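RabGDI protein (Plasmodium falciparum 3D7, PDB 3P1W) probably binds prenylated Rab GTPases in their GDP-bound form and slows the release of nucleotide. Local coordinates at residues T205-G210 / P351-N356; F139-P144 / S153-L158; P93-V98 / S345-I350; H211-Y216 / K234-S239; T385-T388 / K393-E396. All blocks are in the same frame, centred on the assembly; numbering follows the deposited sequence. Where two conformers were deposited one is given.

Interaction 1 (T205-G210 / P351-N356)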
# COMPACT_ATOMS: atom_id res chain seq x y z
N THR A 205 4.91 3.05 23.67
CA THR A 205 4.15 1.82 23.40
C THR A 205 2.95 2.11 22.51
O THR A 205 2.72 1.40 21.53
CB THR A 205 3.67 1.15 24.69
OG1 THR A 205 4.79 1.00 25.55
CG2 THR A 205 3.05 -0.23 24.40
N ILE A 206 2.21 3.15 22.88
CA ILE A 206 1.06 3.64 22.12
C ILE A 206 1.49 3.98 20.68
O ILE A 206 0.78 3.64 19.71
CB ILE A 206 0.42 4.87 22.81
CG1 ILE A 206 -0.29 4.43 24.10
CG2 ILE A 206 -0.58 5.57 21.89
CD1 ILE A 206 -0.59 5.55 25.11
N ASP A 207 2.65 4.60 20.55
CA ASP A 207 3.20 4.94 19.24
C ASP A 207 3.32 3.74 18.32
O ASP A 207 2.82 3.81 17.18
CB ASP A 207 4.58 5.57 19.39
CG ASP A 207 4.53 6.93 20.01
OD1 ASP A 207 3.42 7.50 20.11
OD2 ASP A 207 5.62 7.42 20.42
N PHE A 208 4.00 2.67 18.74
CA PHE A 208 4.18 1.54 17.82
C PHE A 208 2.91 0.72 17.69
O PHE A 208 2.64 0.16 16.62
CB PHE A 208 5.42 0.67 18.13
CG PHE A 208 5.21 -0.35 19.24
CD1 PHE A 208 4.51 -1.52 19.00
CD2 PHE A 208 5.78 -0.15 20.49
CE1 PHE A 208 4.34 -2.46 20.01
CE2 PHE A 208 5.61 -1.09 21.50
CZ PHE A 208 4.89 -2.24 21.26
N LEU A 209 2.11 0.63 18.75
CA LEU A 209 0.82 -0.06 18.61
C LEU A 209 -0.07 0.59 17.56
O LEU A 209 -0.65 -0.09 16.73
CB LEU A 209 0.08 -0.13 19.95
CG LEU A 209 0.72 -1.12 20.91
CD1 LEU A 209 0.13 -1.01 22.30
CD2 LEU A 209 0.58 -2.52 20.34
N GLY A 210 -0.20 1.91 17.62
CA GLY A 210 -1.08 2.62 16.71
C GLY A 210 -0.60 2.61 15.27
O GLY A 210 -1.40 2.39 14.34
N PRO A 351 7.30 6.14 12.76
CA PRO A 351 6.24 7.02 13.25
C PRO A 351 6.69 8.48 13.18
O PRO A 351 7.84 8.79 13.48
CB PRO A 351 6.01 6.55 14.68
CG PRO A 351 6.48 5.13 14.68
CD PRO A 351 7.59 5.05 13.71
N GLN A 352 5.78 9.34 12.76
CA GLN A 352 6.09 10.73 12.47
C GLN A 352 6.78 11.49 13.63
O GLN A 352 7.68 12.32 13.39
CB GLN A 352 4.81 11.44 12.00
CG GLN A 352 3.70 11.51 13.08
CD GLN A 352 2.37 11.85 12.50
OE1 GLN A 352 1.84 12.91 12.78
NE2 GLN A 352 1.82 10.97 11.66
N ASN A 353 6.39 11.19 14.88
CA ASN A 353 6.96 11.89 16.04
C ASN A 353 8.45 11.58 16.25
O ASN A 353 9.17 12.35 16.92
CB ASN A 353 6.13 11.66 17.33
CG ASN A 353 6.11 10.20 17.80
OD1 ASN A 353 6.54 9.29 17.11
ND2 ASN A 353 5.60 9.99 19.02
N GLN A 354 8.90 10.46 15.68
CA GLN A 354 10.31 10.08 15.69
C GLN A 354 11.23 10.95 14.82
O GLN A 354 12.43 11.12 15.11
CB GLN A 354 10.47 8.60 15.32
CG GLN A 354 10.04 7.66 16.41
CD GLN A 354 11.01 7.63 17.59
OE1 GLN A 354 12.25 7.60 17.43
NE2 GLN A 354 10.44 7.60 18.78
N LEU A 355 10.67 11.55 13.79
CA LEU A 355 11.46 12.41 12.92
C LEU A 355 10.92 13.84 12.93
O LEU A 355 11.15 14.59 12.00
CB LEU A 355 11.50 11.84 11.51
CG LEU A 355 12.30 10.54 11.35
CD1 LEU A 355 12.16 10.06 9.90
CD2 LEU A 355 13.80 10.68 11.75
N ASN A 356 10.16 14.19 13.97
CA ASN A 356 9.70 15.57 14.19
C ASN A 356 8.94 16.15 13.03
O ASN A 356 9.14 17.30 12.63
CB ASN A 356 10.87 16.50 14.50
CG ASN A 356 11.84 15.86 15.39
OD1 ASN A 356 11.56 15.63 16.55
ND2 ASN A 356 13.01 15.57 14.86
O HOH W 1 7.42 7.15 18.53
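One direct hydrogen bond joins the two segments: Asn353 ND2 donates to Asp207 OD2 over 2.9 Å, and the bond is nearly straight, with an N-H...O angle of 169°. The acceptor lies in the plane of the Asn353 amide, but the donor comes down on the carboxylate from above its plane; the two flat groups are turned 79° against each other. Asn353 CG sits between its own backbone N and carbonyl carbon (chi1 65°), which carries the amide toward the helix; the residue was modelled in two conformers, so this bond belongs to the one described.

A water makes the second, indirect link. It donates to Asp207 OD2 at 2.6 Å and to Asn353 OD1 at 2.7 Å, and it accepts from Gln354 NE2 at 3.1 Å. OD2 of the aspartate is therefore held by both an amide N-H and a water, while OD1 takes a weak bond from Gln203, one turn back along the helix.

Apolar packing adds little here. Pro351 turns toward the helix, yet Pro351 CG is still 4.6 Å from Asp207 O, and Phe208 of the helix and Pro351 both rest on Val125 of strand 117-129. Gln354 OE1 bonds to the backbone N of His128 in that same strand. The contact thus ties helix 203-213 of the helical part of this GDI fold to the short 3-10 turn that follows sheet strand 346-350.

Interaction 2 (F139-P144 / S153-L158); sequences FIHKVP and SPLLSL
The imidazole of His141 meets two residues of the turn 153-156, both coming obliquely from one side of the ring plane. Leu155 CD2 lies 3.6 Å from His141 CD2, and Pro154 CG approaches His141 ND1 at 4.0 Å. His141 CG stands anti to the carbonyl carbon (chi1 -44°), which swings the imidazole toward the turn. The ring's NE2 is bonded to the backbone O of Gln127 in the neighbouring strand, and this fixes its rotation.

Leu155 carries the apolar packing, one methyl to each partner. Its CD2 branch goes to the histidine, whereas CD1 reaches the other way, to Pro144 CD at 3.7 Å, and also touches the backbone O of Lys142. The proline ring in turn has its CG 3.9 Å from Ser153 OG.

Residues 153-156 form a type I beta turn, and within it Ser153 OG accepts from Leu155 N at 3.1 Å, an ST turn. The segment 153-158 links helix 147-151 to helix 158-173. It packs against the end of strand 138-142, an edge of the large mixed sheet, with helix 203-213 packing on Leu155 and Leu156 through Phe208.

A water bridges the polar groups. It donates to Lys142 O at 2.6 Å and lies 2.6 Å from Ser153 OG, so the serine hydroxyl serves the turn and the bridge at once. Farther along, Ser157 OG caps helix 158-173 by accepting from the backbone N of Glu160.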
# COMPACT_ATOMS: atom_id res chain seq x y z
N PHE A 139 17.91 2.20 16.47
CA PHE A 139 16.93 2.93 15.66
C PHE A 139 15.70 2.12 15.33
O PHE A 139 14.60 2.64 15.43
CB PHE A 139 17.56 3.42 14.37
CG PHE A 139 18.68 4.39 14.58
CD1 PHE A 139 18.42 5.73 14.77
CD2 PHE A 139 20.00 3.95 14.60
CE1 PHE A 139 19.47 6.64 15.01
CE2 PHE A 139 21.06 4.84 14.82
CZ PHE A 139 20.78 6.20 15.02
N ILE A 140 15.89 0.87 14.93
CA ILE A 140 14.75 0.06 14.51
C ILE A 140 14.69 -1.28 15.21
O ILE A 140 15.73 -1.83 15.62
CB ILE A 140 14.72 -0.12 12.99
CG1 ILE A 140 15.96 -0.88 12.51
CG2 ILE A 140 14.56 1.26 12.31
CD1 ILE A 140 16.03 -1.13 11.00
N HIS A 141 13.46 -1.77 15.38
CA HIS A 141 13.16 -2.91 16.23
C HIS A 141 12.04 -3.76 15.62
O HIS A 141 11.15 -3.24 14.96
CB HIS A 141 12.71 -2.43 17.62
CG HIS A 141 13.56 -1.32 18.18
ND1 HIS A 141 14.60 -1.54 19.06
CD2 HIS A 141 13.50 0.02 18.00
CE1 HIS A 141 15.16 -0.39 19.37
NE2 HIS A 141 14.51 0.58 18.75
N LYS A 142 12.09 -5.07 15.85
CA LYS A 142 11.02 -5.96 15.46
C LYS A 142 9.75 -5.54 16.14
O LYS A 142 9.77 -5.16 17.31
CB LYS A 142 11.30 -7.39 15.89
CG LYS A 142 12.30 -8.12 15.06
CD LYS A 142 12.52 -9.51 15.70
CE LYS A 142 13.34 -10.44 14.82
NZ LYS A 142 13.48 -11.80 15.47
N VAL A 143 8.66 -5.57 15.38
CA VAL A 143 7.34 -5.27 15.90
C VAL A 143 6.79 -6.52 16.58
O VAL A 143 6.60 -7.54 15.92
CB VAL A 143 6.38 -4.86 14.79
CG1 VAL A 143 4.98 -4.68 15.35
CG2 VAL A 143 6.90 -3.56 14.08
N PRO A 144 6.53 -6.44 17.89
CA PRO A 144 6.02 -7.63 18.58
C PRO A 144 4.56 -7.84 18.27
O PRO A 144 3.78 -6.88 18.22
CB PRO A 144 6.23 -7.30 20.06
CG PRO A 144 6.30 -5.84 20.13
CD PRO A 144 6.75 -5.31 18.80
N SER A 153 10.37 -7.60 24.32
CA SER A 153 10.61 -6.57 23.29
C SER A 153 11.55 -5.46 23.74
O SER A 153 11.26 -4.79 24.72
CB SER A 153 9.31 -5.93 22.85
OG SER A 153 9.62 -4.94 21.88
N PRO A 154 12.62 -5.20 22.96
CA PRO A 154 13.52 -4.06 23.25
C PRO A 154 12.84 -2.68 23.13
O PRO A 154 13.41 -1.66 23.53
CB PRO A 154 14.63 -4.22 22.22
CG PRO A 154 13.98 -4.97 21.09
CD PRO A 154 13.04 -5.93 21.75
N LEU A 155 11.62 -2.65 22.61
CA LEU A 155 10.85 -1.42 22.55
C LEU A 155 10.30 -0.97 23.90
O LEU A 155 9.84 0.16 24.05
CB LEU A 155 9.67 -1.59 21.58
CG LEU A 155 9.95 -1.69 20.09
CD1 LEU A 155 8.74 -2.30 19.36
CD2 LEU A 155 10.26 -0.31 19.53
N LEU A 156 10.34 -1.86 24.89
CA LEU A 156 9.63 -1.66 26.14
C LEU A 156 10.58 -1.83 27.32
O LEU A 156 11.39 -2.73 27.32
CB LEU A 156 8.50 -2.69 26.23
CG LEU A 156 7.53 -2.77 25.04
CD1 LEU A 156 6.67 -4.03 25.14
CD2 LEU A 156 6.68 -1.52 24.98
N SER A 157 10.47 -0.97 28.32
CA SER A 157 11.17 -1.19 29.60
C SER A 157 10.74 -2.51 30.24
O SER A 157 9.68 -3.03 29.92
CB SER A 157 10.79 -0.08 30.56
OG SER A 157 9.46 -0.29 31.04
N LEU A 158 11.54 -3.00 31.20
CA LEU A 158 11.29 -4.31 31.82
C LEU A 158 9.85 -4.48 32.30
O LEU A 158 9.27 -5.54 32.14
CB LEU A 158 12.26 -4.53 33.00
CG LEU A 158 12.46 -5.98 33.44
CD1 LEU A 158 13.08 -6.80 32.31
CD2 LEU A 158 13.33 -6.06 34.70
O HOH W 2 10.12 -6.21 19.69

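Interaction 3 (P93-V98 / S345-I350); sequences PKFILV and SCQIII
Cys346 O is met edge-on by the Phe95 ring: Phe95 CE2 lies 3.3 Å from that oxygen, close to the ring plane. The contact joins two parts of the same large mixed sheet, since strand 96-97 pairs with strand 248-251, and strand 346-350 lies between strands 117-129 and 361-367. Here the two segments meet through one aromatic side chain, their backbones remaining apart; Phe95 and Gln347, the nearest pair, have CA atoms 8.1 Å from each other.

Phe95 CG stands anti to the carbonyl carbon (chi1 -59°), and the ring reaches across to strand 346-350. The same edge also touches Gln347, whose CB is 4.0 Å from Phe95 CD2. Beyond CB the glutamine runs extended past the ring in the opposite sense, its amide plane 80° from the ring plane and its OE1 bonded to Ser437 OG. Around the ring, Tyr250 packs edge-to-face, and Val120, Asn364 and Val366 also touch the phenylalanine. All three residues that meet are buried. From the same ring, CZ stands 3.8 Å from Cys346 O.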
# COMPACT_ATOMS: atom_id res chain seq x y z
N PRO A 93 5.96 -0.30 -4.43
CA PRO A 93 5.87 -1.60 -3.79
C PRO A 93 5.11 -1.45 -2.49
O PRO A 93 5.57 -0.77 -1.53
CB PRO A 93 7.32 -2.00 -3.53
CG PRO A 93 8.09 -0.69 -3.43
CD PRO A 93 7.31 0.29 -4.32
N LYS A 94 3.91 -1.99 -2.47
CA LYS A 94 3.14 -2.02 -1.24
C LYS A 94 2.93 -3.47 -0.83
O LYS A 94 2.41 -4.29 -1.61
CB LYS A 94 1.81 -1.32 -1.44
CG LYS A 94 1.92 0.22 -1.45
CD LYS A 94 0.68 0.90 -1.94
CE LYS A 94 0.81 2.44 -1.90
NZ LYS A 94 0.55 3.10 -0.57
N PHE A 95 3.26 -3.78 0.40
CA PHE A 95 2.95 -5.10 0.93
C PHE A 95 1.47 -5.26 1.34
O PHE A 95 0.75 -4.30 1.56
CB PHE A 95 3.86 -5.42 2.12
CG PHE A 95 5.32 -5.41 1.83
CD1 PHE A 95 5.83 -5.82 0.61
CD2 PHE A 95 6.21 -5.05 2.82
CE1 PHE A 95 7.20 -5.85 0.40
CE2 PHE A 95 7.57 -5.08 2.59
CZ PHE A 95 8.06 -5.49 1.38
N ILE A 96 1.02 -6.51 1.42
CA ILE A 96 -0.41 -6.81 1.56
C ILE A 96 -0.66 -7.58 2.86
O ILE A 96 -0.03 -8.61 3.12
CB ILE A 96 -0.83 -7.62 0.33
CG1 ILE A 96 -0.70 -6.75 -0.92
CG2 ILE A 96 -2.25 -8.20 0.47
CD1 ILE A 96 -0.53 -7.56 -2.20
N LEU A 97 -1.55 -7.05 3.69
CA LEU A 97 -1.89 -7.68 4.96
C LEU A 97 -2.68 -8.97 4.71
O LEU A 97 -3.71 -8.96 4.01
CB LEU A 97 -2.69 -6.70 5.84
CG LEU A 97 -2.98 -7.11 7.29
CD1 LEU A 97 -1.70 -7.16 8.16
CD2 LEU A 97 -4.01 -6.17 7.94
N VAL A 98 -2.17 -10.08 5.24
CA VAL A 98 -2.80 -11.41 5.04
C VAL A 98 -4.30 -11.39 5.32
O VAL A 98 -5.08 -11.95 4.56
CB VAL A 98 -2.10 -12.49 5.87
CG1 VAL A 98 -2.91 -13.84 5.84
CG2 VAL A 98 -0.71 -12.70 5.36
N SER A 345 13.39 -9.72 2.96
CA SER A 345 12.34 -8.77 2.74
C SER A 345 11.90 -8.23 4.10
O SER A 345 11.88 -8.95 5.12
CB SER A 345 11.18 -9.41 1.99
OG SER A 345 10.75 -10.59 2.64
N CYS A 346 11.58 -6.94 4.16
CA CYS A 346 11.07 -6.37 5.39
C CYS A 346 10.37 -5.04 5.14
O CYS A 346 10.48 -4.47 4.06
CB CYS A 346 12.17 -6.22 6.48
SG CYS A 346 13.45 -5.05 6.15
N GLN A 347 9.60 -4.63 6.14
CA GLN A 347 8.91 -3.34 6.20
C GLN A 347 9.39 -2.61 7.47
O GLN A 347 9.49 -3.23 8.55
CB GLN A 347 7.40 -3.55 6.29
CG GLN A 347 6.55 -2.25 6.37
CD GLN A 347 5.05 -2.53 6.26
OE1 GLN A 347 4.29 -1.75 5.69
NE2 GLN A 347 4.64 -3.66 6.79
N ILE A 348 9.71 -1.33 7.32
CA ILE A 348 10.05 -0.46 8.44
C ILE A 348 9.09 0.70 8.45
O ILE A 348 8.96 1.41 7.45
CB ILE A 348 11.49 0.08 8.34
CG1 ILE A 348 12.54 -1.05 8.27
CG2 ILE A 348 11.82 1.03 9.50
CD1 ILE A 348 13.91 -0.57 7.79
N ILE A 349 8.36 0.84 9.54
CA ILE A 349 7.44 1.92 9.75
C ILE A 349 8.11 2.94 10.66
O ILE A 349 8.54 2.60 11.79
CB ILE A 349 6.11 1.41 10.33
CG1 ILE A 349 5.42 0.51 9.29
CG2 ILE A 349 5.19 2.60 10.76
CD1 ILE A 349 4.20 -0.27 9.78
N ILE A 350 8.19 4.18 10.20
CA ILE A 350 8.78 5.26 11.01
C ILE A 350 7.70 6.25 11.48
O ILE A 350 7.21 7.08 10.69
CB ILE A 350 9.87 6.01 10.26
CG1 ILE A 350 10.91 5.05 9.66
CG2 ILE A 350 10.53 7.09 11.23
CD1 ILE A 350 11.98 5.72 8.77

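Interaction 4 (H211-Y216 / K234-S239)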
# COMPACT_ATOMS: atom_id res chain seq x y z
N HIS A 211 0.69 2.86 15.08
CA HIS A 211 1.26 3.06 13.77
C HIS A 211 1.73 1.77 13.11
O HIS A 211 1.61 1.64 11.90
CB HIS A 211 2.38 4.09 13.82
CG HIS A 211 1.90 5.47 14.15
ND1 HIS A 211 1.95 6.52 13.25
CD2 HIS A 211 1.27 5.95 15.25
CE1 HIS A 211 1.44 7.60 13.82
NE2 HIS A 211 0.99 7.27 15.02
N ALA A 212 2.23 0.82 13.89
CA ALA A 212 2.87 -0.38 13.33
C ALA A 212 2.07 -1.68 13.50
O ALA A 212 2.42 -2.69 12.89
CB ALA A 212 4.31 -0.54 13.92
N VAL A 213 1.07 -1.67 14.37
CA VAL A 213 0.24 -2.88 14.62
C VAL A 213 -1.20 -2.61 14.15
O VAL A 213 -1.73 -3.35 13.32
CB VAL A 213 0.33 -3.37 16.09
CG1 VAL A 213 -0.54 -4.62 16.32
CG2 VAL A 213 1.77 -3.68 16.45
N ALA A 214 -1.83 -1.54 14.65
CA ALA A 214 -3.12 -1.08 14.13
C ALA A 214 -3.02 -0.44 12.73
O ALA A 214 -4.04 -0.26 12.03
CB ALA A 214 -3.77 -0.12 15.12
N LEU A 215 -1.80 -0.07 12.33
CA LEU A 215 -1.50 0.43 10.97
C LEU A 215 -2.22 1.73 10.60
O LEU A 215 -2.54 2.00 9.42
CB LEU A 215 -1.72 -0.66 9.92
CG LEU A 215 -0.83 -1.90 10.13
CD1 LEU A 215 -1.23 -2.98 9.14
CD2 LEU A 215 0.70 -1.59 10.06
N TYR A 216 -2.40 2.57 11.61
CA TYR A 216 -2.97 3.88 11.40
C TYR A 216 -1.88 4.86 10.93
O TYR A 216 -0.68 4.63 11.11
CB TYR A 216 -3.58 4.41 12.67
CG TYR A 216 -4.90 3.79 13.11
CD1 TYR A 216 -6.03 3.87 12.30
CD2 TYR A 216 -5.03 3.22 14.37
CE1 TYR A 216 -7.27 3.33 12.74
CE2 TYR A 216 -6.23 2.70 14.81
CZ TYR A 216 -7.35 2.76 13.99
OH TYR A 216 -8.54 2.23 14.45
N LYS A 234 -6.20 -6.96 16.77
CA LYS A 234 -6.48 -8.40 16.70
C LYS A 234 -6.22 -8.98 15.31
O LYS A 234 -5.65 -10.05 15.18
CB LYS A 234 -7.92 -8.72 17.13
CG LYS A 234 -8.08 -10.18 17.53
CD LYS A 234 -9.43 -10.47 18.18
CE LYS A 234 -10.56 -10.33 17.19
NZ LYS A 234 -10.31 -11.09 15.93
N LEU A 235 -6.63 -8.25 14.28
CA LEU A 235 -6.40 -8.69 12.89
C LEU A 235 -4.93 -8.84 12.55
O LEU A 235 -4.55 -9.81 11.89
CB LEU A 235 -7.09 -7.74 11.90
CG LEU A 235 -7.09 -8.20 10.43
CD1 LEU A 235 -8.06 -9.36 10.19
CD2 LEU A 235 -7.44 -7.02 9.53
N TYR A 236 -4.10 -7.89 12.99
CA TYR A 236 -2.66 -7.99 12.81
C TYR A 236 -2.18 -9.30 13.46
O TYR A 236 -1.48 -10.12 12.84
CB TYR A 236 -1.97 -6.80 13.47
CG TYR A 236 -0.51 -6.68 13.18
CD1 TYR A 236 -0.04 -5.85 12.15
CD2 TYR A 236 0.43 -7.38 13.92
CE1 TYR A 236 1.31 -5.74 11.88
CE2 TYR A 236 1.78 -7.26 13.66
CZ TYR A 236 2.23 -6.43 12.65
OH TYR A 236 3.58 -6.33 12.38
N MET A 237 -2.56 -9.46 14.72
CA MET A 237 -2.17 -10.64 15.50
C MET A 237 -2.59 -11.97 14.85
O MET A 237 -1.80 -12.91 14.80
CB MET A 237 -2.74 -10.54 16.91
CG MET A 237 -2.14 -9.41 17.73
SD MET A 237 -2.92 -9.28 19.35
CE MET A 237 -2.22 -10.71 20.16
N GLN A 238 -3.83 -12.04 14.35
CA GLN A 238 -4.34 -13.23 13.64
C GLN A 238 -3.61 -13.47 12.32
O GLN A 238 -3.36 -14.62 11.95
CB GLN A 238 -5.82 -13.06 13.31
CG GLN A 238 -6.77 -13.16 14.49
CD GLN A 238 -8.22 -12.91 14.10
OE1 GLN A 238 -9.14 -13.40 14.75
NE2 GLN A 238 -8.43 -12.15 13.03
N SER A 239 -3.28 -12.38 11.62
CA SER A 239 -2.66 -12.44 10.30
C SER A 239 -1.27 -13.08 10.26
O SER A 239 -0.85 -13.56 9.21
CB SER A 239 -2.61 -11.04 9.67
OG SER A 239 -3.92 -10.50 9.49
O HOH W 3 4.27 -3.87 11.25
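Two helices of the helical part of the fold meet here: the C-terminal part of helix 203-213 and the residues after it pack on Tyr236, which projects from the middle of helix 226-243. Val213 CA lies over one face of the tyrosine ring. It stands 4.1 Å from the centroid of the Tyr236 ring and 19° off the ring normal, a CH-pi contact displaced toward the rim. The valine branch CG1 closes on the root of the ring, 3.8 Å from Tyr236 CG, and the two side chains cross at about a right angle.

Carbonyl oxygens also border the ring. Val213 O is 3.2 Å from Tyr236 CD1, and Ala212 O lies 3.4 Å from Tyr236 CE1, approaching obliquely. Leu215 CD1 reaches the ring edge near its plane.

The helix becomes irregular here: a wider, pi-type turn runs through 211-213, and Leu215 leaves helical geometry with positive phi (62°). Tyr236 is directed into this end by a chi1 of -171°, which puts CG anti to its backbone N.

A water ties the phenol end to the same backbone, donating to Ala212 O at 2.7 Å and lying 2.8 Å from Tyr236 OH. Three residues on from Tyr236, Ser239 OG donates to Leu235 O at 2.6 Å from above the carbonyl plane, while the backbone N of Ser239 reaches that oxygen from the opposite face. Nearby, Ala214 O accepts a hydrogen bond from Arg232 NE, and Val213 also packs on Ile233 of the same helix and on Tyr168 of helix 158-173.

Interaction 5 (T385-T388 / K393-E396)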
# COMPACT_ATOMS: atom_id res chain seq x y z
N THR A 385 5.46 11.45 2.62
CA THR A 385 4.65 12.59 2.19
C THR A 385 5.51 13.82 2.30
O THR A 385 6.16 14.04 3.31
CB THR A 385 3.38 12.78 3.03
OG1 THR A 385 2.66 11.55 3.07
CG2 THR A 385 2.46 13.91 2.40
N VAL A 386 5.53 14.63 1.23
CA VAL A 386 6.39 15.79 1.18
C VAL A 386 5.79 16.90 2.09
O VAL A 386 4.64 17.28 1.93
CB VAL A 386 6.53 16.32 -0.24
CG1 VAL A 386 7.31 17.64 -0.21
CG2 VAL A 386 7.21 15.27 -1.16
N GLU A 387 6.56 17.35 3.07
CA GLU A 387 6.14 18.42 3.97
C GLU A 387 6.93 19.72 3.83
O GLU A 387 6.53 20.74 4.43
CB GLU A 387 6.23 17.93 5.44
CG GLU A 387 5.29 16.80 5.69
CD GLU A 387 5.15 16.36 7.13
OE1 GLU A 387 5.88 16.84 8.03
OE2 GLU A 387 4.25 15.49 7.33
N THR A 388 8.02 19.71 3.06
CA THR A 388 8.90 20.85 2.95
C THR A 388 9.27 21.18 1.48
O THR A 388 8.88 20.45 0.56
CB THR A 388 10.23 20.63 3.71
OG1 THR A 388 11.13 19.79 2.93
CG2 THR A 388 9.99 20.02 5.12
N LYS A 393 15.88 16.07 1.34
CA LYS A 393 16.38 16.24 2.69
C LYS A 393 15.48 15.52 3.73
O LYS A 393 15.97 14.98 4.71
CB LYS A 393 16.51 17.75 3.00
CG LYS A 393 17.69 18.12 3.85
CD LYS A 393 17.78 17.30 5.12
N GLU A 394 14.17 15.51 3.50
CA GLU A 394 13.23 14.84 4.41
C GLU A 394 13.49 13.34 4.54
O GLU A 394 13.11 12.75 5.53
CB GLU A 394 11.79 15.07 3.97
CG GLU A 394 11.35 16.53 3.99
CD GLU A 394 9.95 16.71 3.49
OE1 GLU A 394 9.02 16.14 4.08
OE2 GLU A 394 9.76 17.47 2.53
N ILE A 395 14.09 12.73 3.53
CA ILE A 395 14.39 11.30 3.59
C ILE A 395 15.86 11.00 3.91
O ILE A 395 16.27 9.84 3.90
CB ILE A 395 13.93 10.56 2.34
CG1 ILE A 395 14.68 11.03 1.09
CG2 ILE A 395 12.41 10.69 2.21
CD1 ILE A 395 14.49 10.08 -0.12
N GLU A 396 16.62 12.02 4.27
CA GLU A 396 18.04 11.82 4.60
C GLU A 396 18.25 10.85 5.75
O GLU A 396 19.02 9.89 5.61
CB GLU A 396 18.71 13.18 4.85
CG GLU A 396 20.17 13.14 5.17
CD GLU A 396 20.72 14.53 5.47
OE1 GLU A 396 21.07 14.79 6.63
OE2 GLU A 396 20.76 15.37 4.55
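Glu394 presses its carboxylate into the bend 386-388 and takes three hydrogen bonds there. The bend leads out of strand 378-385 of the large mixed sheet into the short helix 391-394, and the glutamate, near that helix's end, reaches back to the loop that precedes it.

The tight part of the contact is the carboxylate itself. OE1 accepts from the backbone N of Glu387 at 2.9 Å, with an N-H...O angle of 160°, through its syn lone pair. OE2 takes two donors from Thr388, which makes these bonds although it is open to solvent: the backbone N at 2.9 Å, a more bent bond of 136°, and the hydroxyl OG1 at 2.7 Å. Both come to OE2 from the same face, well above the carboxylate plane. Thr388 OG1 lies between its backbone N and carbonyl carbon (chi1 79°), which brings the hydroxyl beside its own N-H for this joint grip. OE1 has a salt bridge with Arg357 as well, so the negative charge is probably compensated in part by the arginine and the N-H donors.

The looser side is formed by carbon atoms alone: Val386 CG1 lies 3.7 Å from Glu394 OE2. The carboxylate of Glu387 leads off the other way and is held there, bonding through OE2 to Ser359 OG and through OE1 to the backbone N of Lys358; Glu387 OE1 stays 5.1 Å from Glu394 OE1. Past the bend, Thr388 OG1 also bonds to Asn390 N. The other loose carbon contact is Glu387 CB, 3.6 Å from Glu394 OE1.

Interactions 1, 2 and 4 form one cluster around helix 203-213. Interactions 1 and 4 use successive parts of that helix, and Gly210 O probably accepts a hydrogen bond from Tyr216 N between them, at 2.9 Å. Interaction 2 packs on the same helix: Phe208 CD2 meets Leu155 CD1 at 3.8 Å, and Val143 CG1 meets Val213 CG2 at 3.5 Å. Interaction 3 also touches the cluster from the sheet, with Ile349 CD1 3.8 Å from Ala212 CA; its centre is about 12 Å from that of interaction 4. Interaction 5 stands apart, its centre about 17 Å from that of interaction 1 and about 26 Å from those of interactions 2 and 4.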